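Local coordinates for protein putative phosphosugar isomerase (Clostridium difficile, PDB 3G68) that probably binds and isomerises phosphosugars through its paired SIS domains, although its exact substrate and reaction are unconfirmed, at residues 208-213 with 256-261; 252-257 with 279-284; 261-266 with 313-318. All coordinates share one frame; numbering follows the deposited sequence.

Interaction 1 (208-213 with 256-261); sequences SKEIRI and SDSTIF
Thr259 N donates to Glu210 O at 2.9 Å, Arg212 N to Thr259 O, and Phe261 N to Arg212 O, the ladder of two parallel strands whose short segments run 26° apart. Outside the ladder, the side chains of Ile211 and Thr259 lie side by side and point the same way. Ile211 CG2 then reaches the edge of the Phe261 ring, 3.5 Å from CD2 of Phe261 and in the ring plane.

On the opposite face of the sheet from Ile211 and Thr259, Ser258 OG gives its proton to Glu210 OE2 (2.7 Å), meeting the syn side 35° out of the carboxylate plane. The Glu210 chain bends at chi2 (91°), bringing CD toward Ser258; Arg212 NH1 forms a salt bridge with Glu210 OE1 at 3.3 Å. One water donates to both Glu210 OE1 and Thr259 O. Where the strands splay at their start, another water accepts from Lys209 N, donates to Asp257 O and also bonds Thr259 OG1. Ser258 OG in turn accepts from Asn255 N.

Strand 210-215 stands between strands 238-242 and 258-264, and strand 284-289 follows beyond; helix 220-234 packs on the Ile213 side.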
ATOM      1  N   SER B 208       0.095 -19.501 -57.373  1.00  8.62           N
ATOM      2  CA  SER B 208      -0.602 -20.803 -57.237  1.00  9.73           C
ATOM      3  C   SER B 208      -1.294 -21.203 -58.544  1.00  8.99           C
ATOM      4  O   SER B 208      -2.011 -20.415 -59.143  1.00  8.74           O
ATOM      5  CB  SER B 208      -1.650 -20.794 -56.126  1.00  9.84           C
ATOM      6  OG  SER B 208      -1.149 -20.429 -54.856  1.00  8.00           O
ATOM      7  N   LYS B 209      -1.001 -22.415 -58.988  1.00  8.67           N
ATOM      8  CA  LYS B 209      -1.547 -23.009 -60.205  1.00  8.10           C
ATOM      9  C   LYS B 209      -2.571 -24.107 -59.864  1.00  8.15           C
ATOM     10  O   LYS B 209      -3.566 -24.211 -60.545  1.00  5.43           O
ATOM     11  CB  LYS B 209      -0.429 -23.613 -61.039  1.00 10.88           C
ATOM     12  CG  LYS B 209       0.512 -22.557 -61.652  1.00 14.40           C
ATOM     13  CD  LYS B 209       1.672 -23.177 -62.367  1.00 20.79           C
ATOM     14  CE  LYS B 209       2.580 -22.101 -62.976  1.00 28.37           C
ATOM     15  NZ  LYS B 209       3.004 -21.077 -61.960  1.00 34.56           N
ATOM     16  N   GLU B 210      -2.272 -24.945 -58.867  1.00  6.16           N
ATOM     17  CA  GLU B 210      -3.212 -25.979 -58.390  1.00  7.94           C
ATOM     18  C   GLU B 210      -2.799 -26.372 -57.005  1.00  7.10           C
ATOM     19  O   GLU B 210      -1.579 -26.498 -56.708  1.00  8.09           O
ATOM     20  CB  GLU B 210      -3.308 -27.162 -59.363  1.00 10.27           C
ATOM     21  CG  GLU B 210      -2.038 -27.907 -59.668  1.00 11.87           C
ATOM     22  CD  GLU B 210      -1.785 -29.083 -58.755  1.00 15.54           C
ATOM     23  OE1 GLU B 210      -2.536 -29.234 -57.778  1.00 13.36           O
ATOM     24  OE2 GLU B 210      -0.812 -29.874 -59.034  1.00 12.45           O
ATOM     25  N   ILE B 211      -3.789 -26.559 -56.153  1.00  8.19           N
ATOM     26  CA  ILE B 211      -3.540 -26.805 -54.742  1.00  7.25           C
ATOM     27  C   ILE B 211      -4.192 -28.083 -54.234  1.00  7.69           C
ATOM     28  O   ILE B 211      -5.279 -28.455 -54.658  1.00  7.75           O
ATOM     29  CB  ILE B 211      -4.119 -25.629 -53.893  1.00  7.74           C
ATOM     30  CG1 ILE B 211      -3.515 -24.277 -54.299  1.00  7.23           C
ATOM     31  CG2 ILE B 211      -3.877 -25.870 -52.381  1.00  5.20           C
ATOM     32  CD1 ILE B 211      -4.247 -23.051 -53.742  1.00  6.36           C
ATOM     33  N   ARG B 212      -3.527 -28.741 -53.295  1.00  7.60           N
ATOM     34  CA  ARG B 212      -4.089 -29.862 -52.575  1.00  7.99           C
ATOM     35  C   ARG B 212      -3.846 -29.598 -51.081  1.00  9.35           C
ATOM     36  O   ARG B 212      -2.831 -29.032 -50.723  1.00 10.40           O
ATOM     37  CB  ARG B 212      -3.473 -31.196 -53.024  1.00  7.11           C
ATOM     38  CG  ARG B 212      -3.910 -31.559 -54.416  1.00 11.03           C
ATOM     39  CD  ARG B 212      -3.451 -32.959 -54.760  1.00 11.29           C
ATOM     40  NE  ARG B 212      -3.844 -33.307 -56.112  1.00  9.34           N
ATOM     41  CZ  ARG B 212      -3.152 -33.005 -57.192  1.00  6.59           C
ATOM     42  NH1 ARG B 212      -1.973 -32.377 -57.117  1.00 13.97           N
ATOM     43  NH2 ARG B 212      -3.628 -33.356 -58.383  1.00 12.26           N
ATOM     44  N   ILE B 213      -4.818 -29.904 -50.240  1.00  9.33           N
ATOM     45  CA  ILE B 213      -4.684 -29.742 -48.782  1.00 10.08           C
ATOM     46  C   ILE B 213      -4.720 -31.162 -48.218  1.00 10.19           C
ATOM     47  O   ILE B 213      -5.565 -31.967 -48.625  1.00  9.56           O
ATOM     48  CB  ILE B 213      -5.823 -28.909 -48.156  1.00 11.28           C
ATOM     49  CG1 ILE B 213      -5.929 -27.554 -48.842  1.00 11.28           C
ATOM     50  CG2 ILE B 213      -5.588 -28.724 -46.635  1.00  6.91           C
ATOM     51  CD1 ILE B 213      -7.149 -26.730 -48.363  1.00 12.87           C
ATOM     52  N   SER B 256       6.163 -30.257 -60.020  1.00 12.62           N
ATOM     53  CA  SER B 256       6.802 -29.054 -59.489  1.00 13.63           C
ATOM     54  C   SER B 256       5.893 -27.814 -59.485  1.00 11.95           C
ATOM     55  O   SER B 256       6.199 -26.792 -58.824  1.00 12.76           O
ATOM     56  CB  SER B 256       8.125 -28.790 -60.218  1.00 15.63           C
ATOM     57  OG  SER B 256       7.824 -28.320 -61.507  1.00 16.10           O
ATOM     58  N   ASP B 257       4.814 -27.865 -60.242  1.00 13.08           N
ATOM     59  CA  ASP B 257       3.807 -26.793 -60.236  1.00 14.16           C
ATOM     60  C   ASP B 257       2.685 -26.996 -59.188  1.00 14.15           C
ATOM     61  O   ASP B 257       1.753 -26.169 -59.129  1.00 11.76           O
ATOM     62  CB  ASP B 257       3.153 -26.650 -61.624  1.00 15.68           C
ATOM     63  CG  ASP B 257       4.021 -25.917 -62.653  1.00 21.91           C
ATOM     64  OD1 ASP B 257       4.991 -25.187 -62.307  1.00 25.77           O
ATOM     65  OD2 ASP B 257       3.666 -26.055 -63.840  1.00 26.34           O
ATOM     66  N   SER B 258       2.741 -28.075 -58.391  1.00 12.09           N
ATOM     67  CA  SER B 258       1.745 -28.345 -57.359  1.00 10.47           C
ATOM     68  C   SER B 258       2.050 -27.542 -56.085  1.00 12.32           C
ATOM     69  O   SER B 258       3.237 -27.414 -55.676  1.00 13.54           O
ATOM     70  CB  SER B 258       1.772 -29.831 -56.933  1.00 10.77           C
ATOM     71  OG  SER B 258       1.531 -30.710 -58.024  1.00 10.36           O
ATOM     72  N   THR B 259       0.987 -27.031 -55.473  1.00 10.56           N
ATOM     73  CA  THR B 259       1.017 -26.397 -54.164  1.00 10.24           C
ATOM     74  C   THR B 259       0.303 -27.337 -53.203  1.00  9.75           C
ATOM     75  O   THR B 259      -0.816 -27.828 -53.505  1.00  9.95           O
ATOM     76  CB  THR B 259       0.357 -25.040 -54.176  1.00 10.04           C
ATOM     77  OG1 THR B 259       1.085 -24.165 -55.058  1.00 10.49           O
ATOM     78  CG2 THR B 259       0.343 -24.434 -52.744  1.00  8.61           C
ATOM     79  N   ILE B 260       0.914 -27.547 -52.037  1.00 10.83           N
ATOM     80  CA  ILE B 260       0.340 -28.426 -50.996  0.50  9.50           C
ATOM     81  C   ILE B 260       0.397 -27.757 -49.636  1.00  9.08           C
ATOM     82  O   ILE B 260       1.431 -27.218 -49.225  1.00  9.48           O
ATOM     83  CB  ILE B 260       1.017 -29.831 -50.838  0.50  9.04           C
ATOM     84  CG1 ILE B 260       1.186 -30.537 -52.176  0.50 10.97           C
ATOM     85  CG2 ILE B 260       0.175 -30.727 -49.915  0.50  8.89           C
ATOM     86  CD1 ILE B 260       2.349 -30.059 -52.936  0.50 10.80           C
ATOM     87  N   PHE B 261      -0.760 -27.769 -48.957  1.00  8.58           N
ATOM     88  CA  PHE B 261      -0.911 -27.262 -47.595  1.00  9.59           C
ATOM     89  C   PHE B 261      -1.118 -28.495 -46.728  1.00 10.41           C
ATOM     90  O   PHE B 261      -2.014 -29.310 -47.029  1.00  9.91           O
ATOM     91  CB  PHE B 261      -2.100 -26.334 -47.441  1.00  9.42           C
ATOM     92  CG  PHE B 261      -1.916 -25.049 -48.128  1.00  8.01           C
ATOM     93  CD1 PHE B 261      -1.148 -24.050 -47.536  1.00  9.30           C
ATOM     94  CD2 PHE B 261      -2.452 -24.830 -49.382  1.00  9.01           C
ATOM     95  CE1 PHE B 261      -0.931 -22.849 -48.163  1.00 11.47           C
ATOM     96  CE2 PHE B 261      -2.258 -23.596 -50.029  1.00 16.49           C
ATOM     97  CZ  PHE B 261      -1.498 -22.606 -49.416  1.00 13.46           C
TER
HETATM   98  O   HOH W   1       1.390 -21.646 -54.161  1.00 22.30           O
HETATM   99  O   HOH W   2       0.734 -24.127 -57.725  1.00 11.85           O
HETATM  100  O   HOH W   3      -1.159 -29.916 -55.568  1.00 11.35           O

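Interaction 2 (252-257 with 279-284); sequences NAINSD and SGWTEN
Ile254 CG2 stands anti to the backbone N and Trp281 CG anti to its carbonyl carbon (chi1 -57°), an arrangement in which CG2 meets the indole at its edge, 3.8 Å from CE3 of Trp281. The two side chains cross at about a right angle. They belong to neighbouring helix-to-strand loops of an alpha/beta SIS-type fold, one leading into strand 258-264 and the other into strand 284-289.

Each loop holds a turn closed by a side chain. Asn255 OD1 accepts from Asp257 N at 3.0 Å, in the carbonyl plane, to make an Asx turn; Thr282 OG1 accepts from Asn284 N, also at 3.0 Å, to make an ST turn. With OG1 anti to the backbone N (chi1 173°), Thr282 also bonds Ser258 O, which Asn284 ND2 grips as well, so both side chains tie the second loop to the start of strand 258-264.

Between the loops themselves the contact is mostly van der Waals. Thr282 CB rests 3.4 Å from Asn255 O, and Ser256 CA lies 3.2 Å from Trp281 O, a bent CA-H...O contact. A water bridges the two loops, donating to Ser256 O at 2.6 Å and accepting from Glu283 N at 2.9 Å.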
ATOM      1  N   ASN B 252       0.673 -39.644 -57.136  1.00 11.72           N
ATOM      2  CA  ASN B 252       1.002 -39.828 -58.553  1.00 11.01           C
ATOM      3  C   ASN B 252       0.876 -38.538 -59.341  1.00 10.55           C
ATOM      4  O   ASN B 252       1.571 -38.384 -60.325  1.00 12.00           O
ATOM      5  CB  ASN B 252       0.113 -40.884 -59.225  1.00 12.80           C
ATOM      6  CG  ASN B 252       0.385 -42.280 -58.753  1.00 13.56           C
ATOM      7  OD1 ASN B 252      -0.424 -42.902 -58.057  1.00 17.83           O
ATOM      8  ND2 ASN B 252       1.539 -42.773 -59.089  1.00 12.77           N
ATOM      9  N   ALA B 253      -0.045 -37.638 -58.944  1.00 10.27           N
ATOM     10  CA  ALA B 253      -0.276 -36.401 -59.681  1.00  8.34           C
ATOM     11  C   ALA B 253       0.538 -35.192 -59.194  1.00 12.07           C
ATOM     12  O   ALA B 253       0.366 -34.100 -59.736  1.00 12.37           O
ATOM     13  CB  ALA B 253      -1.795 -36.047 -59.677  1.00  9.07           C
ATOM     14  N   ILE B 254       1.451 -35.366 -58.247  1.00 10.98           N
ATOM     15  CA  ILE B 254       2.225 -34.226 -57.720  1.00 10.55           C
ATOM     16  C   ILE B 254       3.376 -33.915 -58.675  1.00 12.40           C
ATOM     17  O   ILE B 254       4.093 -34.838 -59.143  1.00 12.12           O
ATOM     18  CB  ILE B 254       2.709 -34.495 -56.286  1.00  8.75           C
ATOM     19  CG1 ILE B 254       1.516 -34.714 -55.331  1.00 10.36           C
ATOM     20  CG2 ILE B 254       3.646 -33.387 -55.761  1.00  8.96           C
ATOM     21  CD1 ILE B 254       0.441 -33.580 -55.226  1.00  9.09           C
ATOM     22  N   ASN B 255       3.537 -32.628 -59.001  1.00 10.25           N
ATOM     23  CA  ASN B 255       4.647 -32.170 -59.847  1.00 12.61           C
ATOM     24  C   ASN B 255       5.154 -30.822 -59.356  1.00 12.71           C
ATOM     25  O   ASN B 255       4.648 -30.306 -58.344  1.00 10.89           O
ATOM     26  CB  ASN B 255       4.269 -32.189 -61.334  1.00 14.13           C
ATOM     27  CG  ASN B 255       3.092 -31.329 -61.627  1.00 17.16           C
ATOM     28  OD1 ASN B 255       3.135 -30.150 -61.344  1.00 17.44           O
ATOM     29  ND2 ASN B 255       2.017 -31.919 -62.191  1.00 14.70           N
ATOM     30  N   SER B 256       6.163 -30.257 -60.020  1.00 12.62           N
ATOM     31  CA  SER B 256       6.802 -29.054 -59.489  1.00 13.63           C
ATOM     32  C   SER B 256       5.893 -27.814 -59.485  1.00 11.95           C
ATOM     33  O   SER B 256       6.199 -26.792 -58.824  1.00 12.76           O
ATOM     34  CB  SER B 256       8.125 -28.790 -60.218  1.00 15.63           C
ATOM     35  OG  SER B 256       7.824 -28.320 -61.507  1.00 16.10           O
ATOM     36  N   ASP B 257       4.814 -27.865 -60.242  1.00 13.08           N
ATOM     37  CA  ASP B 257       3.807 -26.793 -60.236  1.00 14.16           C
ATOM     38  C   ASP B 257       2.685 -26.996 -59.188  1.00 14.15           C
ATOM     39  O   ASP B 257       1.753 -26.169 -59.129  1.00 11.76           O
ATOM     40  CB  ASP B 257       3.153 -26.650 -61.624  1.00 15.68           C
ATOM     41  CG  ASP B 257       4.021 -25.917 -62.653  1.00 21.91           C
ATOM     42  OD1 ASP B 257       4.991 -25.187 -62.307  1.00 25.77           O
ATOM     43  OD2 ASP B 257       3.666 -26.055 -63.840  1.00 26.34           O
ATOM     44  N   SER B 279       8.539 -32.478 -50.764  1.00 16.45           N
ATOM     45  CA  SER B 279       9.428 -31.324 -50.981  1.00 18.21           C
ATOM     46  C   SER B 279      10.507 -31.622 -52.018  1.00 19.45           C
ATOM     47  O   SER B 279      11.110 -30.712 -52.571  1.00 21.64           O
ATOM     48  CB  SER B 279       9.987 -30.782 -49.658  1.00 18.52           C
ATOM     49  OG  SER B 279       8.909 -30.339 -48.830  1.00 16.66           O
ATOM     50  N   GLY B 280      10.735 -32.901 -52.281  1.00 20.31           N
ATOM     51  CA  GLY B 280      11.612 -33.338 -53.349  1.00 18.71           C
ATOM     52  C   GLY B 280      10.961 -33.186 -54.718  1.00 16.61           C
ATOM     53  O   GLY B 280      11.679 -33.175 -55.706  1.00 16.55           O
ATOM     54  N   TRP B 281       9.629 -33.108 -54.798  1.00 15.16           N
ATOM     55  CA  TRP B 281       8.896 -32.935 -56.073  1.00 14.58           C
ATOM     56  C   TRP B 281       8.417 -31.503 -56.347  1.00 14.67           C
ATOM     57  O   TRP B 281       8.241 -31.131 -57.511  1.00 13.64           O
ATOM     58  CB  TRP B 281       7.689 -33.875 -56.173  1.00 15.53           C
ATOM     59  CG  TRP B 281       8.007 -35.363 -56.031  1.00 20.41           C
ATOM     60  CD1 TRP B 281       9.153 -35.989 -56.417  1.00 26.82           C
ATOM     61  CD2 TRP B 281       7.116 -36.404 -55.607  1.00 16.96           C
ATOM     62  NE1 TRP B 281       9.063 -37.340 -56.191  1.00 25.15           N
ATOM     63  CE2 TRP B 281       7.828 -37.625 -55.688  1.00 22.47           C
ATOM     64  CE3 TRP B 281       5.816 -36.420 -55.104  1.00 18.13           C
ATOM     65  CZ2 TRP B 281       7.264 -38.861 -55.318  1.00 18.58           C
ATOM     66  CZ3 TRP B 281       5.253 -37.641 -54.740  1.00 20.00           C
ATOM     67  CH2 TRP B 281       5.986 -38.848 -54.840  1.00 20.15           C
ATOM     68  N   THR B 282       8.182 -30.724 -55.291  1.00 12.29           N
ATOM     69  CA  THR B 282       7.721 -29.334 -55.405  1.00 12.37           C
ATOM     70  C   THR B 282       8.253 -28.488 -54.258  1.00 11.75           C
ATOM     71  O   THR B 282       8.402 -28.982 -53.122  1.00 11.97           O
ATOM     72  CB  THR B 282       6.155 -29.230 -55.454  1.00 13.45           C
ATOM     73  OG1 THR B 282       5.745 -27.851 -55.404  1.00 11.02           O
ATOM     74  CG2 THR B 282       5.507 -30.000 -54.316  1.00 12.59           C
ATOM     75  N   GLU B 283       8.545 -27.230 -54.587  1.00 11.02           N
ATOM     76  CA  GLU B 283       9.042 -26.253 -53.626  0.50 13.16           C
ATOM     77  C   GLU B 283       7.870 -25.526 -52.933  1.00 12.77           C
ATOM     78  O   GLU B 283       8.078 -24.648 -52.079  1.00 14.34           O
ATOM     79  CB  GLU B 283      10.004 -25.274 -54.334  0.50 12.73           C
ATOM     80  CG  GLU B 283      11.222 -25.996 -54.948  0.50 15.94           C
ATOM     81  CD  GLU B 283      12.276 -25.076 -55.551  0.50 16.07           C
ATOM     82  OE1 GLU B 283      13.351 -25.603 -55.961  0.50 24.13           O
ATOM     83  OE2 GLU B 283      12.046 -23.854 -55.621  0.50 24.07           O
ATOM     84  N   ASN B 284       6.637 -25.905 -53.281  1.00 12.21           N
ATOM     85  CA  ASN B 284       5.427 -25.283 -52.753  1.00 10.65           C
ATOM     86  C   ASN B 284       4.694 -26.091 -51.701  1.00 10.12           C
ATOM     87  O   ASN B 284       3.464 -26.254 -51.786  1.00  9.80           O
ATOM     88  CB  ASN B 284       4.497 -24.976 -53.946  1.00 11.66           C
ATOM     89  CG  ASN B 284       5.222 -24.265 -55.051  1.00 17.27           C
ATOM     90  OD1 ASN B 284       5.898 -23.265 -54.812  1.00 17.94           O
ATOM     91  ND2 ASN B 284       5.134 -24.801 -56.264  1.00 25.23           N
TER
HETATM   92  O   HOH W   4       8.341 -26.336 -57.346  1.00 14.51           O

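Interaction 3 (261-266 with 313-318); sequences FILDTG and NFIVPI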
ATOM      1  N   PHE B 261      -0.760 -27.769 -48.957  1.00  8.58           N
ATOM      2  CA  PHE B 261      -0.911 -27.262 -47.595  1.00  9.59           C
ATOM      3  C   PHE B 261      -1.118 -28.495 -46.728  1.00 10.41           C
ATOM      4  O   PHE B 261      -2.014 -29.310 -47.029  1.00  9.91           O
ATOM      5  CB  PHE B 261      -2.100 -26.334 -47.441  1.00  9.42           C
ATOM      6  CG  PHE B 261      -1.916 -25.049 -48.128  1.00  8.01           C
ATOM      7  CD1 PHE B 261      -1.148 -24.050 -47.536  1.00  9.30           C
ATOM      8  CD2 PHE B 261      -2.452 -24.830 -49.382  1.00  9.01           C
ATOM      9  CE1 PHE B 261      -0.931 -22.849 -48.163  1.00 11.47           C
ATOM     10  CE2 PHE B 261      -2.258 -23.596 -50.029  1.00 16.49           C
ATOM     11  CZ  PHE B 261      -1.498 -22.606 -49.416  1.00 13.46           C
ATOM     12  N   ILE B 262      -0.269 -28.653 -45.712  1.00  9.84           N
ATOM     13  CA  ILE B 262      -0.391 -29.756 -44.752  1.00 11.50           C
ATOM     14  C   ILE B 262      -0.865 -29.172 -43.413  1.00 11.63           C
ATOM     15  O   ILE B 262      -0.193 -28.334 -42.811  1.00 12.18           O
ATOM     16  CB  ILE B 262       0.918 -30.563 -44.602  1.00 11.69           C
ATOM     17  CG1 ILE B 262       1.291 -31.172 -45.984  1.00 16.44           C
ATOM     18  CG2 ILE B 262       0.732 -31.690 -43.567  1.00 13.73           C
ATOM     19  CD1 ILE B 262       2.479 -32.152 -46.004  1.00 16.34           C
ATOM     20  N   LEU B 263      -2.047 -29.606 -42.990  1.00 12.02           N
ATOM     21  CA  LEU B 263      -2.654 -29.194 -41.720  1.00 11.59           C
ATOM     22  C   LEU B 263      -2.231 -30.285 -40.738  1.00 12.68           C
ATOM     23  O   LEU B 263      -2.801 -31.369 -40.723  1.00 12.69           O
ATOM     24  CB  LEU B 263      -4.171 -29.119 -41.884  1.00  9.82           C
ATOM     25  CG  LEU B 263      -4.690 -28.176 -42.982  1.00 10.39           C
ATOM     26  CD1 LEU B 263      -6.251 -28.159 -42.959  1.00  9.19           C
ATOM     27  CD2 LEU B 263      -4.127 -26.789 -42.774  1.00 10.63           C
ATOM     28  N   ASP B 264      -1.177 -30.003 -39.983  1.00 14.25           N
ATOM     29  CA  ASP B 264      -0.534 -30.976 -39.105  1.00 15.35           C
ATOM     30  C   ASP B 264      -1.045 -30.865 -37.661  1.00 14.33           C
ATOM     31  O   ASP B 264      -0.637 -29.984 -36.894  1.00 13.32           O
ATOM     32  CB  ASP B 264       0.990 -30.820 -39.186  1.00 16.43           C
ATOM     33  CG  ASP B 264       1.735 -31.762 -38.235  1.00 17.86           C
ATOM     34  OD1 ASP B 264       1.151 -32.776 -37.790  1.00 18.98           O
ATOM     35  OD2 ASP B 264       2.906 -31.468 -37.931  1.00 22.19           O
ATOM     36  N   THR B 265      -1.908 -31.802 -37.282  1.00 16.02           N
ATOM     37  CA  THR B 265      -2.501 -31.797 -35.924  1.00 15.62           C
ATOM     38  C   THR B 265      -1.638 -32.458 -34.847  1.00 17.20           C
ATOM     39  O   THR B 265      -2.031 -32.478 -33.675  1.00 16.78           O
ATOM     40  CB  THR B 265      -3.891 -32.437 -35.898  1.00 14.31           C
ATOM     41  OG1 THR B 265      -3.774 -33.836 -36.152  1.00 14.33           O
ATOM     42  CG2 THR B 265      -4.829 -31.774 -36.913  1.00 12.46           C
ATOM     43  N   GLY B 266      -0.474 -32.970 -35.235  1.00 17.30           N
ATOM     44  CA  GLY B 266       0.447 -33.574 -34.303  1.00 20.26           C
ATOM     45  C   GLY B 266       0.131 -35.015 -33.920  1.00 20.40           C
ATOM     46  O   GLY B 266       0.813 -35.562 -33.063  1.00 21.47           O
ATOM     47  N   ASN B 313      -9.902 -22.928 -34.924  1.00  8.90           N
ATOM     48  CA  ASN B 313      -8.698 -22.221 -35.307  1.00 10.12           C
ATOM     49  C   ASN B 313      -7.977 -22.708 -36.550  1.00 10.11           C
ATOM     50  O   ASN B 313      -7.338 -21.903 -37.198  1.00  9.63           O
ATOM     51  CB  ASN B 313      -7.650 -22.338 -34.194  1.00  9.40           C
ATOM     52  CG  ASN B 313      -8.102 -21.781 -32.845  1.00 10.40           C
ATOM     53  OD1 ASN B 313      -7.579 -22.218 -31.831  1.00 13.43           O
ATOM     54  ND2 ASN B 313      -9.025 -20.811 -32.825  1.00  9.53           N
ATOM     55  N   PHE B 314      -8.054 -24.000 -36.884  1.00  9.66           N
ATOM     56  CA  PHE B 314      -7.102 -24.565 -37.863  1.00  9.89           C
ATOM     57  C   PHE B 314      -7.077 -23.974 -39.266  1.00  8.81           C
ATOM     58  O   PHE B 314      -5.990 -23.755 -39.818  1.00  8.21           O
ATOM     59  CB  PHE B 314      -7.194 -26.095 -37.975  1.00 12.12           C
ATOM     60  CG  PHE B 314      -5.879 -26.758 -37.798  1.00 10.54           C
ATOM     61  CD1 PHE B 314      -4.851 -26.541 -38.699  1.00 12.97           C
ATOM     62  CD2 PHE B 314      -5.644 -27.560 -36.676  1.00 14.90           C
ATOM     63  CE1 PHE B 314      -3.594 -27.157 -38.506  1.00 14.15           C
ATOM     64  CE2 PHE B 314      -4.418 -28.132 -36.464  1.00 15.95           C
ATOM     65  CZ  PHE B 314      -3.386 -27.922 -37.376  1.00 14.61           C
ATOM     66  N   ILE B 315      -8.243 -23.705 -39.842  1.00  8.66           N
ATOM     67  CA  ILE B 315      -8.293 -23.225 -41.213  1.00  7.24           C
ATOM     68  C   ILE B 315      -8.346 -21.701 -41.365  1.00  6.94           C
ATOM     69  O   ILE B 315      -8.426 -21.200 -42.487  1.00  6.54           O
ATOM     70  CB  ILE B 315      -9.377 -23.929 -42.074  1.00  9.06           C
ATOM     71  CG1 ILE B 315     -10.792 -23.621 -41.629  1.00  6.32           C
ATOM     72  CG2 ILE B 315      -9.170 -25.439 -42.089  1.00  5.50           C
ATOM     73  CD1 ILE B 315     -11.817 -24.098 -42.682  1.00  8.64           C
ATOM     74  N   VAL B 316      -8.269 -20.967 -40.252  1.00  7.36           N
ATOM     75  CA  VAL B 316      -8.183 -19.482 -40.305  1.00  6.54           C
ATOM     76  C   VAL B 316      -7.163 -19.008 -41.360  1.00  7.17           C
ATOM     77  O   VAL B 316      -7.499 -18.146 -42.177  1.00  6.94           O
ATOM     78  CB  VAL B 316      -7.909 -18.865 -38.900  1.00  5.84           C
ATOM     79  CG1 VAL B 316      -7.550 -17.377 -38.969  1.00  5.55           C
ATOM     80  CG2 VAL B 316      -9.116 -19.031 -38.048  1.00  4.29           C
ATOM     81  N   PRO B 317      -5.921 -19.543 -41.339  1.00  7.16           N
ATOM     82  CA  PRO B 317      -4.931 -19.143 -42.360  1.00  8.25           C
ATOM     83  C   PRO B 317      -5.353 -19.334 -43.800  1.00  8.85           C
ATOM     84  O   PRO B 317      -5.046 -18.499 -44.645  1.00 10.28           O
ATOM     85  CB  PRO B 317      -3.704 -20.000 -42.031  1.00  8.27           C
ATOM     86  CG  PRO B 317      -4.148 -20.941 -40.993  1.00  7.79           C
ATOM     87  CD  PRO B 317      -5.286 -20.382 -40.305  1.00  7.57           C
ATOM     88  N   ILE B 318      -6.069 -20.425 -44.073  1.00  7.48           N
ATOM     89  CA  ILE B 318      -6.483 -20.741 -45.420  1.00  7.02           C
ATOM     90  C   ILE B 318      -7.609 -19.785 -45.821  1.00  7.20           C
ATOM     91  O   ILE B 318      -7.587 -19.261 -46.925  1.00  7.80           O
ATOM     92  CB  ILE B 318      -6.948 -22.223 -45.596  1.00  7.64           C
ATOM     93  CG1 ILE B 318      -5.839 -23.196 -45.195  1.00 10.92           C
ATOM     94  CG2 ILE B 318      -7.311 -22.460 -47.055  1.00  8.65           C
ATOM     95  CD1 ILE B 318      -4.611 -23.029 -45.999  1.00 11.61           C
TER
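The C-terminal end of a central parallel strand packs here against a type I beta turn, Asn313 to Val316, and the first turn of the helix that follows it, in the alpha/beta layering of a SIS-type domain. Phe314 and Leu263 carry the middle of the contact. Their side chains run alongside each other, pointing in opposing senses, and Phe314 CE1 comes to 3.9 Å from both CA and CB of Leu263. The Phe314 ring reaches on to the next two residues: CZ lies 3.5 Å from Asp264 O, which sits at the ring edge and in its plane, while CE2 meets the methyl CG2 of Thr265 at 3.7 Å. Thr265 crosses the Phe314 side chain at about a right angle. Its chi1 of 68° puts OG1 between the backbone N and the carbonyl carbon and so leaves CG2 anti to the latter, on the side from which it touches Phe314.

Two isoleucines extend the apolar surface from the turn into the helix. CG2 of Ile315 touches Leu263 CD1 at 4.1 Å, the pair crossing at a slant. Three residues on, Ile318 lays CD1 over a face of the Phe261 ring, displaced toward the rim; this CH-pi contact spans 4.1 Å from CD1 of Ile318 to the centroid of the Phe261 ring and lies 18° off the ring normal. No hydrogen bond joins the two segments. Asp264 OD1 accepts from Gly266 N, from above the carboxylate plane, closing an Asx turn.

Helix 220-234 packs from beside the contact, touching Leu263 through Thr223 and Ile318 through Ala226 and Leu230. Trp197 of helix 187-200 touches both Phe261 and Pro317, while the opposite-facing Ile262 packs on helix 271-279.

Interactions 1 and 3 share strand 258-264, and interaction 2 holds the loop leading into it. Interaction 2 is centred about 8 Å from the centre of interaction 1 and shares Ser256 and Asp257 with it; Ser258 O, bonded by Thr282 OG1, also joins them. Interaction 1 pairs the strand with 210-215, and interaction 3, centred about 15 Å from the centre of interaction 1, sets its C-terminal half against the turn and the start of helix 316-324. Along the chain interaction 1 closes before interaction 3 opens, while the segments of interactions 2 and 3, their centres about 20 Å apart, alternate. Together they follow one strand from its surface loop to the buried layer under the helices.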